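Local coordinates for hypothetical protein PA1234 (Pseudomonas aeruginosa, PDB 1Z6N) that is of unknown function but belongs to the thioredoxin family and binds a magnesium ion, at residues L49-E63 with L82-A96. Numbering follows the deposited sequence.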
ATOM      1  N   LEU A  49       6.447 -13.538  -2.933  1.00 19.12           N
ATOM      2  CA  LEU A  49       6.295 -13.074  -1.561  1.00 19.54           C
ATOM      3  C   LEU A  49       7.142 -13.884  -0.575  1.00 19.82           C
ATOM      4  O   LEU A  49       7.695 -13.343   0.384  1.00 19.78           O
ATOM      5  CB  LEU A  49       4.819 -13.158  -1.188  1.00 19.49           C
ATOM      6  CG  LEU A  49       4.200 -12.328  -0.079  1.00 19.96           C
ATOM      7  CD1 LEU A  49       4.457 -10.835  -0.260  1.00 19.29           C
ATOM      8  CD2 LEU A  49       2.717 -12.616  -0.103  1.00 19.44           C
ATOM      9  N   GLN A  50       7.245 -15.187  -0.826  1.00 20.47           N
ATOM     10  CA  GLN A  50       8.027 -16.092   0.008  1.00 21.31           C
ATOM     11  C   GLN A  50       9.535 -15.796  -0.071  1.00 21.26           C
ATOM     12  O   GLN A  50      10.262 -16.004   0.903  1.00 20.97           O
ATOM     13  CB  GLN A  50       7.736 -17.538  -0.421  1.00 21.30           C
ATOM     14  CG  GLN A  50       8.002 -18.602   0.630  1.00 22.65           C
ATOM     15  CD  GLN A  50       7.486 -19.974   0.206  1.00 22.83           C
ATOM     16  OE1 GLN A  50       6.299 -20.139  -0.096  1.00 25.42           O
ATOM     17  NE2 GLN A  50       8.374 -20.966   0.191  1.00 23.86           N
ATOM     18  N   ARG A  51       9.987 -15.289  -1.220  1.00 21.54           N
ATOM     19  CA  ARG A  51      11.412 -14.998  -1.459  1.00 22.47           C
ATOM     20  C   ARG A  51      11.959 -13.761  -0.724  1.00 22.10           C
ATOM     21  O   ARG A  51      13.153 -13.465  -0.816  1.00 22.26           O
ATOM     22  CB  ARG A  51      11.699 -14.846  -2.963  1.00 22.25           C
ATOM     23  CG  ARG A  51      11.504 -16.096  -3.803  1.00 23.81           C
ATOM     24  CD  ARG A  51      12.131 -15.912  -5.183  1.00 24.23           C
ATOM     25  NE  ARG A  51      11.221 -16.315  -6.258  1.00 28.04           N
ATOM     26  CZ  ARG A  51      10.593 -15.467  -7.077  1.00 28.92           C
ATOM     27  NH1 ARG A  51       9.782 -15.938  -8.019  1.00 29.46           N
ATOM     28  NH2 ARG A  51      10.782 -14.154  -6.968  1.00 29.13           N
ATOM     29  N   ILE A  52      11.101 -13.033  -0.012  1.00 21.80           N
ATOM     30  CA  ILE A  52      11.541 -11.827   0.696  1.00 21.61           C
ATOM     31  C   ILE A  52      12.234 -12.216   2.001  1.00 21.58           C
ATOM     32  O   ILE A  52      11.579 -12.620   2.963  1.00 22.29           O
ATOM     33  CB  ILE A  52      10.357 -10.841   0.961  1.00 21.52           C
ATOM     34  CG1 ILE A  52       9.544 -10.562  -0.318  1.00 21.13           C
ATOM     35  CG2 ILE A  52      10.844  -9.538   1.624  1.00 21.32           C
ATOM     36  CD1 ILE A  52      10.309  -9.955  -1.495  1.00 22.22           C
ATOM     37  N   GLU A  53      13.559 -12.093   2.026  1.00 21.36           N
ATOM     38  CA  GLU A  53      14.359 -12.505   3.184  1.00 21.23           C
ATOM     39  C   GLU A  53      14.823 -11.339   4.046  1.00 20.63           C
ATOM     40  O   GLU A  53      15.154 -11.534   5.220  1.00 20.87           O
ATOM     41  CB  GLU A  53      15.595 -13.310   2.754  1.00 21.64           C
ATOM     42  CG  GLU A  53      15.525 -13.944   1.375  1.00 24.14           C
ATOM     43  CD  GLU A  53      16.078 -13.043   0.275  1.00 26.95           C
ATOM     44  OE1 GLU A  53      16.942 -13.511  -0.502  1.00 29.38           O
ATOM     45  OE2 GLU A  53      15.654 -11.869   0.185  1.00 28.97           O
ATOM     46  N   ARG A  54      14.863 -10.142   3.456  1.00 19.29           N
ATOM     47  CA  ARG A  54      15.288  -8.930   4.150  1.00 18.24           C
ATOM     48  C   ARG A  54      14.051  -8.144   4.582  1.00 17.13           C
ATOM     49  O   ARG A  54      12.953  -8.403   4.093  1.00 16.66           O
ATOM     50  CB  ARG A  54      16.161  -8.061   3.241  1.00 18.46           C
ATOM     51  CG  ARG A  54      17.301  -8.798   2.553  1.00 20.99           C
ATOM     52  CD  ARG A  54      18.547  -7.937   2.523  1.00 25.83           C
ATOM     53  NE  ARG A  54      19.326  -8.103   3.751  1.00 29.69           N
ATOM     54  CZ  ARG A  54      20.435  -7.429   4.051  1.00 31.74           C
ATOM     55  NH1 ARG A  54      20.917  -6.508   3.219  1.00 32.65           N
ATOM     56  NH2 ARG A  54      21.063  -7.674   5.198  1.00 32.35           N
ATOM     57  N   ARG A  55      14.236  -7.187   5.491  1.00 15.92           N
ATOM     58  CA  ARG A  55      13.119  -6.370   5.974  1.00 15.18           C
ATOM     59  C   ARG A  55      12.884  -5.142   5.096  1.00 13.84           C
ATOM     60  O   ARG A  55      13.833  -4.470   4.665  1.00 13.88           O
ATOM     61  CB  ARG A  55      13.326  -5.958   7.432  1.00 15.61           C
ATOM     62  CG  ARG A  55      13.563  -7.144   8.378  1.00 18.86           C
ATOM     63  CD  ARG A  55      13.520  -6.723   9.833  1.00 23.24           C
ATOM     64  NE  ARG A  55      12.226  -7.033  10.433  1.00 28.56           N
ATOM     65  CZ  ARG A  55      11.975  -8.108  11.182  1.00 29.84           C
ATOM     66  NH1 ARG A  55      12.934  -8.989  11.449  1.00 31.53           N
ATOM     67  NH2 ARG A  55      10.753  -8.296  11.672  1.00 30.70           N
ATOM     68  N   TYR A  56      11.612  -4.876   4.819  1.00 12.25           N
ATOM     69  CA  TYR A  56      11.215  -3.720   4.020  1.00 11.33           C
ATOM     70  C   TYR A  56      10.116  -2.997   4.745  1.00 10.94           C
ATOM     71  O   TYR A  56       9.290  -3.612   5.415  1.00 11.09           O
ATOM     72  CB  TYR A  56      10.748  -4.145   2.626  1.00 11.42           C
ATOM     73  CG  TYR A  56      11.884  -4.747   1.850  1.00 10.89           C
ATOM     74  CD1 TYR A  56      12.705  -3.956   1.050  1.00 10.60           C
ATOM     75  CD2 TYR A  56      12.174  -6.109   1.965  1.00 10.44           C
ATOM     76  CE1 TYR A  56      13.779  -4.514   0.365  1.00  9.63           C
ATOM     77  CE2 TYR A  56      13.244  -6.678   1.284  1.00  9.93           C
ATOM     78  CZ  TYR A  56      14.039  -5.877   0.483  1.00 10.19           C
ATOM     79  OH  TYR A  56      15.116  -6.427  -0.194  1.00 10.21           O
ATOM     80  N   ARG A  57      10.120  -1.680   4.607  1.00 10.00           N
ATOM     81  CA  ARG A  57       9.143  -0.838   5.279  1.00 10.84           C
ATOM     82  C   ARG A  57       8.338  -0.079   4.239  1.00 10.26           C
ATOM     83  O   ARG A  57       8.909   0.520   3.324  1.00 10.98           O
ATOM     84  CB  ARG A  57       9.859   0.132   6.211  1.00 11.48           C
ATOM     85  CG  ARG A  57      10.517  -0.579   7.382  1.00 15.10           C
ATOM     86  CD  ARG A  57      11.099   0.422   8.343  1.00 21.06           C
ATOM     87  NE  ARG A  57      11.883  -0.210   9.399  1.00 25.37           N
ATOM     88  CZ  ARG A  57      13.188  -0.448   9.320  1.00 26.95           C
ATOM     89  NH1 ARG A  57      13.864  -0.115   8.229  1.00 28.48           N
ATOM     90  NH2 ARG A  57      13.819  -1.016  10.336  1.00 27.88           N
ATOM     91  N   LEU A  58       7.011  -0.110   4.373  1.00  8.58           N
ATOM     92  CA  LEU A  58       6.134   0.635   3.489  1.00  8.12           C
ATOM     93  C   LEU A  58       5.625   1.830   4.294  1.00  7.82           C
ATOM     94  O   LEU A  58       4.810   1.662   5.205  1.00  8.08           O
ATOM     95  CB  LEU A  58       4.968  -0.247   3.010  1.00  8.28           C
ATOM     96  CG  LEU A  58       5.320  -1.564   2.300  1.00  9.99           C
ATOM     97  CD1 LEU A  58       4.082  -2.281   1.750  1.00 10.10           C
ATOM     98  CD2 LEU A  58       6.339  -1.343   1.194  1.00 10.58           C
ATOM     99  N   LEU A  59       6.173   3.009   3.994  1.00  7.04           N
ATOM    100  CA  LEU A  59       5.680   4.263   4.567  1.00  7.52           C
ATOM    101  C   LEU A  59       4.539   4.745   3.690  1.00  7.36           C
ATOM    102  O   LEU A  59       4.725   5.081   2.515  1.00  7.46           O
ATOM    103  CB  LEU A  59       6.782   5.323   4.639  1.00  7.09           C
ATOM    104  CG  LEU A  59       6.341   6.704   5.135  1.00  8.07           C
ATOM    105  CD1 LEU A  59       5.725   6.637   6.553  1.00  7.99           C
ATOM    106  CD2 LEU A  59       7.530   7.647   5.118  1.00  9.57           C
ATOM    107  N   VAL A  60       3.344   4.768   4.272  1.00  7.69           N
ATOM    108  CA  VAL A  60       2.146   5.025   3.493  1.00  8.13           C
ATOM    109  C   VAL A  60       1.456   6.303   3.924  1.00  8.36           C
ATOM    110  O   VAL A  60       1.313   6.539   5.109  1.00  8.64           O
ATOM    111  CB  VAL A  60       1.123   3.878   3.700  1.00  8.06           C
ATOM    112  CG1 VAL A  60      -0.162   4.136   2.914  1.00  9.72           C
ATOM    113  CG2 VAL A  60       1.723   2.531   3.294  1.00  8.41           C
ATOM    114  N   ALA A  61       1.045   7.135   2.967  1.00  7.67           N
ATOM    115  CA  ALA A  61       0.120   8.225   3.288  1.00  7.61           C
ATOM    116  C   ALA A  61      -1.257   7.805   2.779  1.00  8.06           C
ATOM    117  O   ALA A  61      -1.434   7.483   1.599  1.00  7.75           O
ATOM    118  CB  ALA A  61       0.551   9.523   2.627  1.00  7.66           C
ATOM    119  N   GLY A  62      -2.229   7.775   3.689  1.00  7.59           N
ATOM    120  CA  GLY A  62      -3.547   7.274   3.332  1.00  8.67           C
ATOM    121  C   GLY A  62      -4.599   7.730   4.315  1.00  8.44           C
ATOM    122  O   GLY A  62      -4.281   8.267   5.380  1.00 10.30           O
ATOM    123  N   GLU A  63      -5.857   7.517   3.931  1.00  8.12           N
ATOM    124  CA  GLU A  63      -7.010   7.950   4.729  1.00  8.27           C
ATOM    125  C   GLU A  63      -8.121   6.919   4.554  1.00  8.05           C
ATOM    126  O   GLU A  63      -8.349   6.412   3.448  1.00  7.06           O
ATOM    127  CB  GLU A  63      -7.540   9.292   4.235  1.00  9.34           C
ATOM    128  CG  GLU A  63      -6.513  10.445   4.255  1.00 10.07           C
ATOM    129  CD  GLU A  63      -6.570  11.351   5.488  1.00  9.50           C
ATOM    130  OE1 GLU A  63      -5.518  11.927   5.833  1.00  9.45           O
ATOM    131  OE2 GLU A  63      -7.659  11.541   6.055  1.00  8.87           O
ATOM    132  N   LEU A  82       1.127 -12.210   5.489  1.00 10.02           N
ATOM    133  CA  LEU A  82       1.741 -13.417   4.912  1.00 10.65           C
ATOM    134  C   LEU A  82       3.265 -13.382   4.986  1.00 10.60           C
ATOM    135  O   LEU A  82       3.926 -14.426   5.050  1.00 10.59           O
ATOM    136  CB  LEU A  82       1.319 -13.578   3.454  1.00 11.02           C
ATOM    137  CG  LEU A  82      -0.161 -13.828   3.149  1.00 12.74           C
ATOM    138  CD1 LEU A  82      -0.371 -13.716   1.651  1.00 14.10           C
ATOM    139  CD2 LEU A  82      -0.655 -15.179   3.663  1.00 14.21           C
ATOM    140  N   GLN A  83       3.824 -12.177   4.953  1.00 10.50           N
ATOM    141  CA  GLN A  83       5.269 -11.994   4.948  1.00 10.68           C
ATOM    142  C   GLN A  83       5.657 -10.904   5.953  1.00 11.52           C
ATOM    143  O   GLN A  83       5.718  -9.731   5.596  1.00 10.59           O
ATOM    144  CB  GLN A  83       5.751 -11.672   3.521  1.00 10.62           C
ATOM    145  CG  GLN A  83       7.259 -11.446   3.344  1.00 10.31           C
ATOM    146  CD  GLN A  83       8.107 -12.440   4.107  1.00 11.10           C
ATOM    147  OE1 GLN A  83       8.380 -12.261   5.296  1.00 11.32           O
ATOM    148  NE2 GLN A  83       8.534 -13.499   3.425  1.00 11.22           N
ATOM    149  N   PRO A  84       5.882 -11.287   7.225  1.00 12.16           N
ATOM    150  CA  PRO A  84       6.234 -10.382   8.325  1.00 12.85           C
ATOM    151  C   PRO A  84       7.456  -9.494   8.049  1.00 12.87           C
ATOM    152  O   PRO A  84       7.612  -8.468   8.707  1.00 13.84           O
ATOM    153  CB  PRO A  84       6.504 -11.341   9.502  1.00 13.36           C
ATOM    154  CG  PRO A  84       6.678 -12.678   8.877  1.00 13.53           C
ATOM    155  CD  PRO A  84       5.764 -12.674   7.706  1.00 12.53           C
ATOM    156  N   ASN A  85       8.293  -9.871   7.080  1.00 12.57           N
ATOM    157  CA  ASN A  85       9.439  -9.048   6.679  1.00 12.08           C
ATOM    158  C   ASN A  85       9.031  -7.704   6.068  1.00 11.31           C
ATOM    159  O   ASN A  85       9.855  -6.784   5.968  1.00 11.72           O
ATOM    160  CB  ASN A  85      10.356  -9.795   5.704  1.00 12.35           C
ATOM    161  CG  ASN A  85      11.332 -10.735   6.408  1.00 13.01           C
ATOM    162  OD1 ASN A  85      11.856 -11.668   5.797  1.00 15.47           O
ATOM    163  ND2 ASN A  85      11.584 -10.485   7.688  1.00 13.58           N
ATOM    164  N   ILE A  86       7.776  -7.610   5.630  1.00 10.03           N
ATOM    165  CA  ILE A  86       7.210  -6.360   5.105  1.00 10.51           C
ATOM    166  C   ILE A  86       6.350  -5.753   6.214  1.00 10.35           C
ATOM    167  O   ILE A  86       5.537  -6.449   6.811  1.00  9.96           O
ATOM    168  CB  ILE A  86       6.319  -6.615   3.855  1.00 10.37           C
ATOM    169  CG1 ILE A  86       7.140  -7.174   2.688  1.00 11.24           C
ATOM    170  CG2 ILE A  86       5.602  -5.326   3.411  1.00 10.97           C
ATOM    171  CD1 ILE A  86       6.295  -7.811   1.597  1.00 11.82           C
ATOM    172  N   GLU A  87       6.541  -4.465   6.501  1.00  9.89           N
ATOM    173  CA  GLU A  87       5.739  -3.774   7.515  1.00 11.51           C
ATOM    174  C   GLU A  87       5.237  -2.425   7.001  1.00 10.30           C
ATOM    175  O   GLU A  87       6.033  -1.657   6.454  1.00 10.81           O
ATOM    176  CB  GLU A  87       6.550  -3.504   8.791  1.00 11.53           C
ATOM    177  CG  GLU A  87       5.665  -2.947   9.934  1.00 15.78           C
ATOM    178  CD  GLU A  87       6.414  -2.541  11.218  1.00 16.04           C
ATOM    179  OE1 GLU A  87       7.629  -2.792  11.341  1.00 21.44           O
ATOM    180  OE2 GLU A  87       5.752  -1.956  12.109  1.00 23.59           O
ATOM    181  N   LEU A  88       3.945  -2.147   7.207  1.00  9.89           N
ATOM    182  CA  LEU A  88       3.311  -0.868   6.835  1.00 10.55           C
ATOM    183  C   LEU A  88       3.176   0.023   8.046  1.00  9.90           C
ATOM    184  O   LEU A  88       2.827  -0.455   9.125  1.00  9.88           O
ATOM    185  CB  LEU A  88       1.867  -1.069   6.323  1.00 11.72           C
ATOM    186  CG  LEU A  88       1.534  -1.570   4.927  1.00 14.58           C
ATOM    187  CD1 LEU A  88       2.021  -3.001   4.755  1.00 14.57           C
ATOM    188  CD2 LEU A  88       0.031  -1.498   4.699  1.00 13.11           C
ATOM    189  N   ALA A  89       3.400   1.325   7.842  1.00  8.24           N
ATOM    190  CA  ALA A  89       2.986   2.331   8.831  1.00  7.89           C
ATOM    191  C   ALA A  89       2.347   3.449   8.042  1.00  8.26           C
ATOM    192  O   ALA A  89       2.848   3.822   6.970  1.00  8.11           O
ATOM    193  CB  ALA A  89       4.167   2.850   9.601  1.00  9.59           C
ATOM    194  N   ILE A  90       1.257   4.004   8.567  1.00  6.92           N
ATOM    195  CA  ILE A  90       0.422   4.924   7.771  1.00  7.45           C
ATOM    196  C   ILE A  90       0.300   6.295   8.438  1.00  8.02           C
ATOM    197  O   ILE A  90      -0.088   6.401   9.605  1.00  7.85           O
ATOM    198  CB  ILE A  90      -0.988   4.319   7.594  1.00  7.88           C
ATOM    199  CG1 ILE A  90      -0.869   2.955   6.889  1.00  8.91           C
ATOM    200  CG2 ILE A  90      -1.881   5.210   6.750  1.00  8.27           C
ATOM    201  CD1 ILE A  90      -2.033   1.974   7.204  1.00 10.92           C
ATOM    202  N   ILE A  91       0.687   7.323   7.681  1.00  7.56           N
ATOM    203  CA  ILE A  91       0.522   8.734   8.074  1.00  7.80           C
ATOM    204  C   ILE A  91      -0.579   9.359   7.234  1.00  8.08           C
ATOM    205  O   ILE A  91      -1.078   8.740   6.280  1.00  7.84           O
ATOM    206  CB  ILE A  91       1.820   9.540   7.890  1.00  7.75           C
ATOM    207  CG1 ILE A  91       2.252   9.549   6.411  1.00  8.45           C
ATOM    208  CG2 ILE A  91       2.907   9.000   8.809  1.00  8.83           C
ATOM    209  CD1 ILE A  91       3.455  10.488   6.111  1.00  8.26           C
ATOM    210  N   SER A  92      -1.001  10.561   7.628  1.00  7.53           N
ATOM    211  CA  SER A  92      -2.145  11.202   6.962  1.00  7.79           C
ATOM    212  C   SER A  92      -1.773  11.809   5.611  1.00  7.50           C
ATOM    213  O   SER A  92      -0.599  12.067   5.314  1.00  8.58           O
ATOM    214  CB  SER A  92      -2.712  12.304   7.833  1.00  8.17           C
ATOM    215  OG  SER A  92      -1.793  13.388   7.854  1.00  8.49           O
ATOM    216  N   LYS A  93      -2.780  12.094   4.783  1.00  6.59           N
ATOM    217  CA  LYS A  93      -2.561  12.840   3.560  1.00  7.60           C
ATOM    218  C   LYS A  93      -1.953  14.203   3.860  1.00  7.07           C
ATOM    219  O   LYS A  93      -1.011  14.639   3.178  1.00  8.08           O
ATOM    220  CB  LYS A  93      -3.901  13.001   2.840  1.00  8.15           C
ATOM    221  CG  LYS A  93      -3.783  13.777   1.538  1.00  9.31           C
ATOM    222  CD  LYS A  93      -5.127  13.827   0.807  1.00 11.48           C
ATOM    223  CE  LYS A  93      -5.100  14.918  -0.287  1.00 16.09           C
ATOM    224  NZ  LYS A  93      -6.429  15.128  -0.919  1.00 18.91           N
ATOM    225  N   GLY A  94      -2.479  14.871   4.887  1.00  7.34           N
ATOM    226  CA  GLY A  94      -1.984  16.210   5.236  1.00  7.33           C
ATOM    227  C   GLY A  94      -0.509  16.182   5.597  1.00  7.33           C
ATOM    228  O   GLY A  94       0.256  17.084   5.211  1.00  8.85           O
ATOM    229  N   ARG A  95      -0.085  15.145   6.324  1.00  7.65           N
ATOM    230  CA  ARG A  95       1.319  15.083   6.684  1.00  8.52           C
ATOM    231  C   ARG A  95       2.196  14.869   5.440  1.00  8.09           C
ATOM    232  O   ARG A  95       3.308  15.440   5.346  1.00  8.93           O
ATOM    233  CB  ARG A  95       1.588  14.003   7.714  1.00  9.22           C
ATOM    234  CG  ARG A  95       3.041  14.114   8.221  1.00  9.67           C
ATOM    235  CD  ARG A  95       3.293  13.259   9.429  1.00 10.95           C
ATOM    236  NE  ARG A  95       2.647  13.728  10.650  1.00  9.43           N
ATOM    237  CZ  ARG A  95       3.124  14.662  11.484  1.00  8.03           C
ATOM    238  NH1 ARG A  95       4.252  15.299  11.205  1.00  8.76           N
ATOM    239  NH2 ARG A  95       2.467  14.910  12.621  1.00  8.29           N
ATOM    240  N   ALA A  96       1.735  14.037   4.505  1.00  8.03           N
ATOM    241  CA  ALA A  96       2.485  13.861   3.264  1.00  8.50           C
ATOM    242  C   ALA A  96       2.537  15.187   2.492  1.00  8.44           C
ATOM    243  O   ALA A  96       3.565  15.524   1.879  1.00  8.82           O
ATOM    244  CB  ALA A  96       1.860  12.791   2.421  1.00  7.98           C
TER
HETATM  245  O   HOH W   1       9.662  -6.835   9.477  1.00 37.48           O
HETATM  246  O   HOH W   2      -5.027  14.533   6.361  0.50  3.90           O
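Seven backbone hydrogen bonds join 56-62 to 85-91, from Y56 N to N85 O at 2.8 Å through to G62 N to I91 O at 3.0 Å. Y56, L58 and V60 each use both N and O, as paired parallel strands do. Two side chains extend the bonding past the strand ends. At one end, E63 OE1 takes the backbone N of K93 at 2.9 Å through its anti lone pair. Its other oxygen, OE2, accepts from W65 NE1, so both carboxylate oxygens are bonded. Water 2 links E63 OE1 to G94 N, and S92 OG caps the same helix start by accepting from R95 N.

At the other end, Q83 NE2 gives a nearly straight bond to L49 O (3.2 Å, 167°), with the acceptor in the amide plane. Q83 OE1 accepts from N85 N, which fixes the rotation of the amide. With chi1 at 180°, CG stands opposite the backbone N, and a bend at chi2 turns the amide to L49 O.

Packing follows the alternation of the strands. On one face, L58 CD1 touches both I86 CG2 and L88 CD1 (3.7 Å to the latter), and V60 CB meets I90 CG1. Helices 67-82 and 151-164 cover this face. L49 crosses L82 at about a right angle, with CD2 3.7 Å from L82 CD1. On the other face, A61 CB meets A96 CB at 3.5 Å; helix 4-10 packs over L59 and A89.

Strand 56-61, helix 67-82 and strand 86-91 form the beta-alpha-beta crossover of a thioredoxin-like fold. G62 touches the C66 and C69 pair at the start of helix 67-82, which is probably a CxxC motif of thioredoxin type.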